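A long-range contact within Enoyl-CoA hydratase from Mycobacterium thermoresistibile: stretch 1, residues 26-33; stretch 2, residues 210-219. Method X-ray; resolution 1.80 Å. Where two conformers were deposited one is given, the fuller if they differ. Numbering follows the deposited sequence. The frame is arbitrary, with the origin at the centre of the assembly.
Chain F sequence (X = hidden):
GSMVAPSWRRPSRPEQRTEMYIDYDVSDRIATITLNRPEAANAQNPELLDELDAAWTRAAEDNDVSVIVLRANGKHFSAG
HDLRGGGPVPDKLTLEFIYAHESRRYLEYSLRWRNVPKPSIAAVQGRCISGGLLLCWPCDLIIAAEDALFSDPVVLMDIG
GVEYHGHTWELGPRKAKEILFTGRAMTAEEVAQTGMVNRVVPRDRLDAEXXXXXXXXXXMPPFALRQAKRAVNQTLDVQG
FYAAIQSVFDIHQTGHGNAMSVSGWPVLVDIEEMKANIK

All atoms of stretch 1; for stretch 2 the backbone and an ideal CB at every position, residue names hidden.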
# COMPACT_ATOMS: atom_id res chain seq x y z
N VAL F 26 -5.54 8.26 39.42
CA VAL F 26 -6.77 8.45 38.68
C VAL F 26 -7.64 9.45 39.44
O VAL F 26 -7.97 9.25 40.61
CB VAL F 26 -7.54 7.13 38.51
CG1 VAL F 26 -8.94 7.37 37.90
CG2 VAL F 26 -6.73 6.15 37.69
N SER F 27 -8.00 10.52 38.76
CA SER F 27 -9.01 11.44 39.29
C SER F 27 -9.68 12.21 38.17
O SER F 27 -9.05 12.47 37.14
CB SER F 27 -8.41 12.39 40.31
OG SER F 27 -7.32 13.07 39.77
N ASP F 28 -10.96 12.55 38.36
CA ASP F 28 -11.69 13.32 37.37
C ASP F 28 -11.62 12.68 35.95
O ASP F 28 -11.52 13.40 34.95
CB ASP F 28 -11.13 14.76 37.28
CG ASP F 28 -11.03 15.45 38.64
OD1 ASP F 28 -12.06 15.49 39.31
OD2 ASP F 28 -9.91 15.92 39.00
N ARG F 29 -11.69 11.36 35.90
CA ARG F 29 -11.65 10.54 34.67
C ARG F 29 -10.32 10.62 33.89
O ARG F 29 -10.26 10.21 32.72
CB ARG F 29 -12.84 10.83 33.74
CG ARG F 29 -14.19 10.67 34.46
CD ARG F 29 -15.36 10.57 33.50
NE ARG F 29 -15.15 9.42 32.63
CZ ARG F 29 -15.43 8.14 32.93
NH1 ARG F 29 -16.02 7.80 34.08
NH2 ARG F 29 -15.13 7.20 32.04
N ILE F 30 -9.27 11.08 34.57
CA ILE F 30 -7.93 11.19 33.93
C ILE F 30 -7.01 10.26 34.71
O ILE F 30 -6.95 10.35 35.92
CB ILE F 30 -7.38 12.64 34.02
CG1 ILE F 30 -8.30 13.61 33.28
CG2 ILE F 30 -5.95 12.70 33.42
CD1 ILE F 30 -8.03 15.07 33.60
N ALA F 31 -6.30 9.37 34.00
CA ALA F 31 -5.21 8.59 34.59
C ALA F 31 -3.93 9.31 34.26
O ALA F 31 -3.61 9.48 33.07
CB ALA F 31 -5.15 7.18 34.00
N THR F 32 -3.21 9.74 35.29
CA THR F 32 -1.93 10.38 35.09
C THR F 32 -0.81 9.40 35.44
O THR F 32 -0.73 8.91 36.60
CB THR F 32 -1.80 11.65 35.95
OG1 THR F 32 -2.91 12.51 35.64
CG2 THR F 32 -0.48 12.34 35.65
N ILE F 33 -0.00 9.08 34.42
CA ILE F 33 1.11 8.16 34.55
C ILE F 33 2.38 9.02 34.55
O ILE F 33 2.68 9.71 33.57
CB ILE F 33 1.18 7.19 33.34
CG1 ILE F 33 -0.13 6.40 33.18
CG2 ILE F 33 2.40 6.26 33.45
CD1 ILE F 33 -0.25 5.52 31.93
N UNK F 210 -1.73 20.68 30.22
CA UNK F 210 -2.02 19.31 29.86
C UNK F 210 -3.27 18.78 30.55
O UNK F 210 -4.12 18.15 29.92
CB UNK F 210 -0.82 18.42 30.20
N UNK F 211 -3.37 19.02 31.85
CA UNK F 211 -4.52 18.53 32.57
C UNK F 211 -5.80 19.24 32.11
O UNK F 211 -6.87 18.64 32.04
CB UNK F 211 -4.31 18.71 34.07
N UNK F 212 -5.70 20.51 31.77
CA UNK F 212 -6.88 21.26 31.31
C UNK F 212 -7.40 20.68 29.99
O UNK F 212 -8.61 20.50 29.79
CB UNK F 212 -6.54 22.74 31.14
N UNK F 213 -6.47 20.37 29.09
CA UNK F 213 -6.81 19.74 27.83
C UNK F 213 -7.42 18.34 28.06
O UNK F 213 -8.44 18.00 27.47
CB UNK F 213 -5.57 19.65 26.94
N UNK F 214 -6.80 17.54 28.93
CA UNK F 214 -7.33 16.22 29.29
C UNK F 214 -8.75 16.31 29.82
O UNK F 214 -9.62 15.54 29.43
CB UNK F 214 -6.43 15.55 30.33
N UNK F 215 -8.99 17.31 30.67
CA UNK F 215 -10.33 17.56 31.22
C UNK F 215 -11.38 17.90 30.19
O UNK F 215 -12.50 17.42 30.30
CB UNK F 215 -10.26 18.70 32.24
N UNK F 216 -11.00 18.70 29.21
CA UNK F 216 -11.91 19.06 28.16
C UNK F 216 -12.28 17.81 27.35
O UNK F 216 -13.46 17.59 27.07
CB UNK F 216 -11.30 20.14 27.27
N UNK F 217 -11.29 17.00 27.02
CA UNK F 217 -11.53 15.79 26.25
C UNK F 217 -12.34 14.75 27.03
O UNK F 217 -13.17 14.04 26.45
CB UNK F 217 -10.20 15.18 25.81
N UNK F 218 -12.12 14.69 28.33
CA UNK F 218 -12.79 13.69 29.19
C UNK F 218 -14.30 13.97 29.36
O UNK F 218 -15.02 13.12 29.84
CB UNK F 218 -12.12 13.66 30.57
N UNK F 219 -14.76 15.12 28.89
CA UNK F 219 -16.21 15.39 28.80
C UNK F 219 -16.93 14.66 27.66
O UNK F 219 -18.17 14.57 27.65
CB UNK F 219 -16.43 16.89 28.63

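The helix that carries most of this stretch runs roughly antiparallel to strand 30–33, at 148° with 9.8 Å between axes at closest approach, and the contact centres on the type I' turn S27–I30. That turn closes with I30 N to S27 O at 2.9 Å and S27 N to I30 O at 3.0 Å.

Position 210 has nothing of stretch 1 within 5.5 Å of its ideal CB, so the hairpin sets no requirement; it is T210, whose OG1 is hydrogen-bonded elsewhere in the structure.

Position 211 is the demanding one. Its CB points sideways, 5.2 Å from I30 CD1, yet the hairpin gathers oxygens beyond it: the carboxylate of D28, the carbonyl and hydroxyl of S27, the hydroxyl of T32. A long cationic donor would suit, lysine or arginine; shorter amides stop short of D28 and S27. The deposited R211 extends through t, t and t for chi1 to chi3. Its NH2 forms a salt bridge with D28 OD2 at 3.0 Å, the same nitrogen donates to S27 O at 3.1 Å, and a weak bond reaches from it to S27 OG at 3.0 Å. I30 CD1 lies over one face of the guanidinium, 3.8 Å from R211 CZ, while D28 OD2 and T32 OG1 sit near its plane at the edge. Polar atoms at the rim and a methyl over the face use both characters of the group. R211 NH1 is 3.5 Å from T32 OG1, and two waters link them: each accepts from R211 NH1 at 2.9 Å and hydrogen-bonds T32 OG1, at 2.7 and 2.9 Å.

Position 212 points away and suits many residues; it is A212. Position 213 is out of reach and unconstrained by the hairpin; it is L213.

Position 214 aims its CB at I30, 3.7 Å from I30 CD1. With a methyl already at contact distance, a small apolar residue is the natural reading. A214 supplies just that, its CB packing on I30 CD1 at 3.7 Å.

Position 215 points sideways, its ideal CB 4.5 Å from I30 CD1. There is room for that atom, so alanine or serine would suit as well as glycine, and this contact does not demand a bare backbone. It is G215, whose N lies 3.8 Å from I30 CD1.

Positions 216 and 217 are out of reach, leaving their choice to other surroundings; they are E216 and I217.

Position 218 turns toward the hairpin, its ideal CB 4.3 Å from R29 CB and 4.4 Å from D28 O. Small residues fit, alanine or serine among them. A218 rests its CB 4.3 Å from R29 CB.

Position 219 points away, open to polar choices; it is K219.

Stretch 2, residues 210-219: TRALAGEIAK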
# COMPACT_ATOMS: atom_id res chain seq x y z
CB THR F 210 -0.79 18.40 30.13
OG1 THR F 210 0.31 18.91 29.38
CG2 THR F 210 -1.04 16.96 29.69
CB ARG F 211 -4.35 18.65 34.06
CG ARG F 211 -5.46 17.89 34.77
CD ARG F 211 -5.18 17.68 36.24
NE ARG F 211 -6.28 16.96 36.85
CZ ARG F 211 -6.37 15.64 36.96
NH1 ARG F 211 -5.43 14.86 36.49
NH2 ARG F 211 -7.42 15.11 37.60
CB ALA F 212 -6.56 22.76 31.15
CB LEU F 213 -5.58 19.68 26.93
CG LEU F 213 -5.71 18.92 25.60
CD1 LEU F 213 -6.79 19.58 24.75
CD2 LEU F 213 -4.36 18.83 24.88
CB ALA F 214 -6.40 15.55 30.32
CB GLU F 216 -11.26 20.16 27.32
CG GLU F 216 -11.80 20.37 25.94
CD GLU F 216 -10.90 21.28 25.14
OE1 GLU F 216 -9.85 21.65 25.71
OE2 GLU F 216 -11.24 21.64 23.99
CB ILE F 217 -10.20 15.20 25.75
CG1 ILE F 217 -9.57 16.20 24.79
CG2 ILE F 217 -10.45 13.83 25.11
CD1 ILE F 217 -8.14 15.86 24.33
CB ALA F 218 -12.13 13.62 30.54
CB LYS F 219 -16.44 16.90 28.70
CG LYS F 219 -15.92 17.63 29.93
CD LYS F 219 -16.63 18.93 30.27
CE LYS F 219 -15.94 20.17 29.73
NZ LYS F 219 -16.54 21.40 30.32
O HOH W 1 -5.11 12.08 37.08
O HOH W 2 -3.06 15.26 34.79
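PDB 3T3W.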